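Local coordinates for protein NAD(P)H-flavin oxidoreductase (Agrobacterium tumefaciens str. C58, PDB 2FRE) that probably uses NAD(P)H to reduce flavin or related substrates through its bound FMN, as a member of the nitroreductase family, at residues P23-L36 with Q79-V91. Numbering follows the deposited sequence.
With FMN (flavin mononucleotide), chain C.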
loop_
_atom_site.group_PDB
_atom_site.type_symbol
_atom_site.label_atom_id
_atom_site.label_comp_id
_atom_site.label_asym_id
_atom_site.label_seq_id
_atom_site.Cartn_x
_atom_site.Cartn_y
_atom_site.Cartn_z
ATOM N N PRO A 23 6.566 -3.535 -15.785
ATOM C CA PRO A 23 7.374 -3.477 -16.981
ATOM C C PRO A 23 7.578 -2.038 -17.437
ATOM O O PRO A 23 7.010 -1.114 -16.851
ATOM C CB PRO A 23 6.531 -4.236 -18.006
ATOM C CG PRO A 23 5.132 -3.934 -17.591
ATOM C CD PRO A 23 5.181 -3.938 -16.081
ATOM N N ARG A 24 8.373 -1.872 -18.491
ATOM C CA ARG A 24 8.689 -0.554 -19.042
ATOM C C ARG A 24 8.278 -0.393 -20.510
ATOM O O ARG A 24 8.294 0.732 -21.011
ATOM C CB ARG A 24 10.197 -0.265 -18.902
ATOM C CG ARG A 24 10.628 -0.124 -17.467
ATOM C CD ARG A 24 12.075 0.172 -17.300
ATOM N NE ARG A 24 12.364 0.221 -15.880
ATOM C CZ ARG A 24 12.632 -0.836 -15.116
ATOM N NH1 ARG A 24 12.729 -2.047 -15.647
ATOM N NH2 ARG A 24 12.829 -0.676 -13.813
ATOM N N ALA A 25 7.932 -1.491 -21.192
ATOM C CA ALA A 25 7.580 -1.416 -22.632
ATOM C C ALA A 25 6.088 -1.150 -22.792
ATOM O O ALA A 25 5.281 -2.061 -22.670
ATOM C CB ALA A 25 7.985 -2.671 -23.365
ATOM N N PHE A 26 5.740 0.109 -23.066
ATOM C CA PHE A 26 4.350 0.528 -23.203
ATOM C C PHE A 26 4.059 0.924 -24.642
ATOM O O PHE A 26 4.944 1.414 -25.363
ATOM C CB PHE A 26 4.013 1.664 -22.228
ATOM C CG PHE A 26 4.020 1.244 -20.805
ATOM C CD1 PHE A 26 3.093 0.322 -20.328
ATOM C CD2 PHE A 26 4.980 1.738 -19.929
ATOM C CE1 PHE A 26 3.115 -0.077 -18.995
ATOM C CE2 PHE A 26 5.007 1.329 -18.605
ATOM C CZ PHE A 26 4.067 0.434 -18.136
ATOM N N ASP A 27 2.815 0.692 -25.058
ATOM C CA ASP A 27 2.454 0.849 -26.467
ATOM C C ASP A 27 2.019 2.257 -26.879
ATOM O O ASP A 27 1.777 2.497 -28.059
ATOM C CB ASP A 27 1.411 -0.206 -26.882
ATOM C CG ASP A 27 -0.010 0.085 -26.380
ATOM O OD1 ASP A 27 -0.252 1.039 -25.594
ATOM O OD2 ASP A 27 -0.909 -0.689 -26.790
ATOM N N GLY A 28 1.909 3.174 -25.918
ATOM C CA GLY A 28 1.623 4.579 -26.227
ATOM C C GLY A 28 0.187 4.848 -26.628
ATOM O O GLY A 28 -0.127 5.943 -27.073
ATOM N N SER A 29 -0.682 3.857 -26.454
ATOM C CA SER A 29 -2.084 3.967 -26.868
ATOM C C SER A 29 -2.851 4.821 -25.879
ATOM O O SER A 29 -2.431 4.955 -24.734
ATOM C CB SER A 29 -2.717 2.584 -26.951
ATOM O OG SER A 29 -2.675 1.937 -25.692
ATOM N N PRO A 30 -3.982 5.400 -26.309
ATOM C CA PRO A 30 -4.858 6.091 -25.355
ATOM C C PRO A 30 -5.570 5.127 -24.402
ATOM O O PRO A 30 -5.972 4.049 -24.815
ATOM C CB PRO A 30 -5.879 6.803 -26.254
ATOM C CG PRO A 30 -5.849 6.092 -27.546
ATOM C CD PRO A 30 -4.504 5.448 -27.688
HETATM N N MSE A 31 -5.705 5.507 -23.134
HETATM C CA MSE A 31 -6.504 4.740 -22.187
HETATM C C MSE A 31 -7.849 5.417 -22.035
HETATM O O MSE A 31 -7.906 6.621 -21.833
HETATM C CB MSE A 31 -5.861 4.690 -20.803
HETATM C CG MSE A 31 -6.734 3.990 -19.773
HETATM SE SE MSE A 31 -5.967 4.017 -17.957
HETATM C CE MSE A 31 -4.322 2.986 -18.350
ATOM N N PRO A 32 -8.940 4.650 -22.113
ATOM C CA PRO A 32 -10.246 5.284 -21.936
ATOM C C PRO A 32 -10.310 6.101 -20.646
ATOM O O PRO A 32 -9.756 5.678 -19.615
ATOM C CB PRO A 32 -11.207 4.091 -21.917
ATOM C CG PRO A 32 -10.536 3.062 -22.728
ATOM C CD PRO A 32 -9.065 3.213 -22.397
ATOM N N LYS A 33 -10.921 7.283 -20.701
ATOM C CA LYS A 33 -11.003 8.144 -19.506
ATOM C C LYS A 33 -11.604 7.407 -18.304
ATOM O O LYS A 33 -11.102 7.560 -17.168
ATOM C CB LYS A 33 -11.779 9.442 -19.791
ATOM C CG LYS A 33 -10.885 10.662 -20.174
ATOM C CD LYS A 33 -10.147 10.465 -21.487
ATOM C CE LYS A 33 -9.119 11.583 -21.792
ATOM N NZ LYS A 33 -9.481 12.931 -21.231
ATOM N N GLU A 34 -12.660 6.615 -18.544
ATOM C CA GLU A 34 -13.353 5.882 -17.458
ATOM C C GLU A 34 -12.462 4.822 -16.799
ATOM O O GLU A 34 -12.608 4.536 -15.593
ATOM C CB GLU A 34 -14.639 5.208 -17.958
ATOM C CG GLU A 34 -15.586 4.744 -16.815
ATOM C CD GLU A 34 -16.605 3.658 -17.224
ATOM O OE1 GLU A 34 -16.208 2.499 -17.518
ATOM O OE2 GLU A 34 -17.814 3.963 -17.213
ATOM N N HIS A 35 -11.560 4.235 -17.590
ATOM C CA HIS A 35 -10.612 3.250 -17.073
ATOM C C HIS A 35 -9.708 3.905 -16.038
ATOM O O HIS A 35 -9.516 3.341 -14.966
ATOM C CB HIS A 35 -9.796 2.595 -18.196
ATOM C CG HIS A 35 -10.551 1.547 -18.960
ATOM N ND1 HIS A 35 -9.966 0.764 -19.935
ATOM C CD2 HIS A 35 -11.834 1.127 -18.865
ATOM C CE1 HIS A 35 -10.863 -0.068 -20.427
ATOM N NE2 HIS A 35 -12.006 0.128 -19.795
ATOM N N LEU A 36 -9.196 5.112 -16.321
ATOM C CA LEU A 36 -8.325 5.780 -15.333
ATOM C C LEU A 36 -9.093 6.151 -14.077
ATOM O O LEU A 36 -8.583 6.025 -12.969
ATOM C CB LEU A 36 -7.633 7.032 -15.888
ATOM C CG LEU A 36 -6.660 7.705 -14.889
ATOM C CD1 LEU A 36 -5.582 6.777 -14.444
ATOM C CD2 LEU A 36 -6.032 8.949 -15.512
ATOM N N GLN A 79 12.216 8.981 -18.219
ATOM C CA GLN A 79 11.539 9.549 -19.390
ATOM C C GLN A 79 11.603 8.635 -20.598
ATOM O O GLN A 79 10.645 8.544 -21.355
ATOM C CB GLN A 79 12.148 10.885 -19.791
ATOM C CG GLN A 79 11.787 12.022 -18.872
ATOM C CD GLN A 79 12.319 13.360 -19.359
ATOM O OE1 GLN A 79 12.729 14.203 -18.558
ATOM N NE2 GLN A 79 12.286 13.572 -20.664
ATOM N N LYS A 80 12.752 7.987 -20.780
ATOM C CA LYS A 80 13.052 7.209 -21.968
ATOM C C LYS A 80 11.956 6.204 -22.282
ATOM O O LYS A 80 11.629 5.991 -23.437
ATOM C CB LYS A 80 14.372 6.456 -21.780
ATOM C CG LYS A 80 15.595 7.333 -21.780
ATOM C CD LYS A 80 16.841 6.586 -21.286
ATOM C CE LYS A 80 18.142 7.180 -21.857
ATOM N NZ LYS A 80 18.334 8.665 -21.603
ATOM N N TRP A 81 11.389 5.586 -21.244
ATOM C CA TRP A 81 10.350 4.570 -21.425
ATOM C C TRP A 81 8.975 5.064 -21.012
ATOM O O TRP A 81 7.989 4.711 -21.644
ATOM C CB TRP A 81 10.708 3.267 -20.671
ATOM C CG TRP A 81 10.978 3.443 -19.222
ATOM C CD1 TRP A 81 12.188 3.695 -18.641
ATOM C CD2 TRP A 81 10.029 3.386 -18.162
ATOM N NE1 TRP A 81 12.054 3.794 -17.292
ATOM C CE2 TRP A 81 10.738 3.620 -16.961
ATOM C CE3 TRP A 81 8.648 3.177 -18.105
ATOM C CZ2 TRP A 81 10.116 3.651 -15.721
ATOM C CZ3 TRP A 81 8.024 3.205 -16.862
ATOM C CH2 TRP A 81 8.755 3.452 -15.690
ATOM N N ALA A 82 8.904 5.866 -19.951
ATOM C CA ALA A 82 7.618 6.342 -19.433
ATOM C C ALA A 82 6.876 7.297 -20.385
ATOM O O ALA A 82 5.659 7.457 -20.278
ATOM C CB ALA A 82 7.796 6.980 -18.080
ATOM N N LYS A 83 7.603 7.921 -21.304
ATOM C CA LYS A 83 6.996 8.817 -22.278
ATOM C C LYS A 83 6.064 8.077 -23.203
ATOM O O LYS A 83 5.283 8.709 -23.894
ATOM C CB LYS A 83 8.054 9.557 -23.096
ATOM C CG LYS A 83 8.884 8.705 -24.034
ATOM C CD LYS A 83 10.112 9.481 -24.437
ATOM C CE LYS A 83 10.996 8.742 -25.391
ATOM N NZ LYS A 83 12.183 9.602 -25.774
ATOM N N ASN A 84 6.166 6.750 -23.230
ATOM C CA ASN A 84 5.316 5.919 -24.071
ATOM C C ASN A 84 4.168 5.236 -23.312
ATOM O O ASN A 84 3.425 4.443 -23.884
ATOM C CB ASN A 84 6.183 4.903 -24.824
ATOM C CG ASN A 84 7.098 5.568 -25.842
ATOM O OD1 ASN A 84 6.723 6.553 -26.471
ATOM N ND2 ASN A 84 8.306 5.050 -25.991
ATOM N N ALA A 85 4.009 5.579 -22.029
ATOM C CA ALA A 85 2.891 5.106 -21.246
ATOM C C ALA A 85 1.616 5.823 -21.697
ATOM O O ALA A 85 1.669 6.809 -22.432
ATOM C CB ALA A 85 3.142 5.357 -19.775
ATOM N N SER A 86 0.477 5.312 -21.242
ATOM C CA SER A 86 -0.822 5.861 -21.602
ATOM C C SER A 86 -1.260 6.986 -20.670
ATOM O O SER A 86 -2.024 7.863 -21.076
ATOM C CB SER A 86 -1.889 4.759 -21.583
ATOM O OG SER A 86 -1.724 3.865 -22.649
ATOM N N VAL A 87 -0.794 6.927 -19.426
ATOM C CA VAL A 87 -1.135 7.874 -18.375
ATOM C C VAL A 87 0.107 8.075 -17.517
ATOM O O VAL A 87 0.839 7.122 -17.257
ATOM C CB VAL A 87 -2.298 7.313 -17.484
ATOM C CG1 VAL A 87 -2.506 8.157 -16.244
ATOM C CG2 VAL A 87 -3.581 7.204 -18.274
ATOM N N LEU A 88 0.351 9.320 -17.109
ATOM C CA LEU A 88 1.314 9.631 -16.072
ATOM C C LEU A 88 0.573 10.357 -14.951
ATOM O O LEU A 88 -0.308 11.187 -15.211
ATOM C CB LEU A 88 2.457 10.498 -16.607
ATOM C CG LEU A 88 3.458 9.785 -17.519
ATOM C CD1 LEU A 88 4.317 10.768 -18.266
ATOM C CD2 LEU A 88 4.324 8.872 -16.720
ATOM N N LEU A 89 0.937 10.048 -13.707
ATOM C CA LEU A 89 0.379 10.737 -12.572
ATOM C C LEU A 89 1.356 10.757 -11.402
ATOM O O LEU A 89 2.312 9.989 -11.367
ATOM C CB LEU A 89 -0.951 10.082 -12.154
ATOM C CG LEU A 89 -0.937 8.633 -11.645
ATOM C CD1 LEU A 89 -0.602 8.532 -10.158
ATOM C CD2 LEU A 89 -2.304 7.985 -11.880
ATOM N N PHE A 90 1.093 11.642 -10.451
ATOM C CA PHE A 90 1.874 11.720 -9.234
ATOM C C PHE A 90 0.977 11.431 -8.035
ATOM O O PHE A 90 -0.152 11.947 -7.909
ATOM C CB PHE A 90 2.623 13.061 -9.151
ATOM C CG PHE A 90 3.566 13.261 -10.293
ATOM C CD1 PHE A 90 4.831 12.654 -10.284
ATOM C CD2 PHE A 90 3.173 13.969 -11.413
ATOM C CE1 PHE A 90 5.694 12.796 -11.363
ATOM C CE2 PHE A 90 4.018 14.109 -12.505
ATOM C CZ PHE A 90 5.286 13.514 -12.488
ATOM N N VAL A 91 1.483 10.554 -7.179
ATOM C CA VAL A 91 0.837 10.231 -5.935
ATOM C C VAL A 91 1.385 11.163 -4.855
ATOM O O VAL A 91 2.579 11.236 -4.619
ATOM C CB VAL A 91 1.044 8.772 -5.515
ATOM C CG1 VAL A 91 0.321 8.519 -4.198
ATOM C CG2 VAL A 91 0.566 7.818 -6.591
HETATM N N1 FMN C . 11.354 1.744 -11.436
HETATM C C2 FMN C . 12.123 2.502 -12.318
HETATM O O2 FMN C . 12.481 2.019 -13.398
HETATM N N3 FMN C . 12.511 3.789 -11.987
HETATM C C4 FMN C . 12.143 4.368 -10.803
HETATM O O4 FMN C . 12.317 5.593 -10.643
HETATM C C4A FMN C . 11.361 3.599 -9.915
HETATM N N5 FMN C . 10.965 4.137 -8.703
HETATM C C5A FMN C . 10.136 3.398 -7.875
HETATM C C6 FMN C . 9.713 3.958 -6.682
HETATM C C7 FMN C . 8.881 3.258 -5.833
HETATM C C7M FMN C . 8.086 4.100 -4.874
HETATM C C8 FMN C . 8.470 1.960 -6.155
HETATM C C8M FMN C . 7.185 1.406 -5.585
HETATM C C9 FMN C . 8.890 1.388 -7.348
HETATM C C9A FMN C . 9.748 2.104 -8.204
HETATM N N10 FMN C . 10.184 1.537 -9.383
HETATM C C10 FMN C . 10.971 2.295 -10.242
HETATM C "C1'" FMN C . 9.866 0.105 -9.733
HETATM C "C2'" FMN C . 10.428 -0.936 -8.767
HETATM O "O2'" FMN C . 11.803 -1.212 -9.014
HETATM C "C3'" FMN C . 9.589 -2.209 -8.836
HETATM O "O3'" FMN C . 8.270 -1.937 -8.378
HETATM C "C4'" FMN C . 10.234 -3.336 -8.038
HETATM O "O4'" FMN C . 11.466 -3.718 -8.627
HETATM C "C5'" FMN C . 9.347 -4.569 -7.906
HETATM O "O5'" FMN C . 9.032 -5.108 -9.180
HETATM P P FMN C . 7.505 -5.313 -9.645
HETATM O O1P FMN C . 6.948 -6.440 -8.791
HETATM O O2P FMN C . 6.718 -4.042 -9.370
HETATM O O3P FMN C . 7.543 -5.635 -11.114
HETATM O O HOH W 1 7.935 2.251 -23.036
HETATM O O HOH W 2 0.469 2.095 -23.153
HETATM O O HOH W 3 -3.282 1.725 -22.730
HETATM O O HOH W 4 -4.530 8.006 -22.234
#
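Ser86 OG has three partners: it donates to Ser29 O over a very short 2.5 Å and accepts from two waters. One of these waters also donates to Asp27 OD1, the other to Ser29 OG, so the hydroxyl is linked to the 27-29 loop directly and through both waters. Asp27 OD1 in turn closes an Asx turn, taking Ser29 N from above the carboxylate plane and Ser29 OG on its syn side. Ser86 and Val87 form a classic beta bulge against Ile161 where strand 87-98, paired with strand 153-162, begins, and the loop leading into helix 33-44 of this nitroreductase-family fold runs past it. Past the bulge the contact turns apolar: Leu36 and Val87 reach tip to tip, Leu36 CD2 to Val87 CG1 at 3.7 Å, while the bent selenomethionine Met31 crosses Val87 at about a right angle.

The other end reaches the flavin pocket. Arg24 CD stands over the five-membered ring of Trp81, 3.6 Å from its centroid and 9° off the normal, a CH-pi contact. The Arg24 chain, with CG anti to the carbonyl carbon (chi1 -66°) and extended from there to NE, carries the guanidinium past the indole, perpendicular to it, and both Arg24 NE and NH2 donate to FMN O2, NH2 at 2.7 Å. Phe26 CE2 lies 4.0 Å from Trp81 CZ3, each at the edge of the other's ring, and a water donates to Arg24 O and Trp81 O and accepts from Phe26 N.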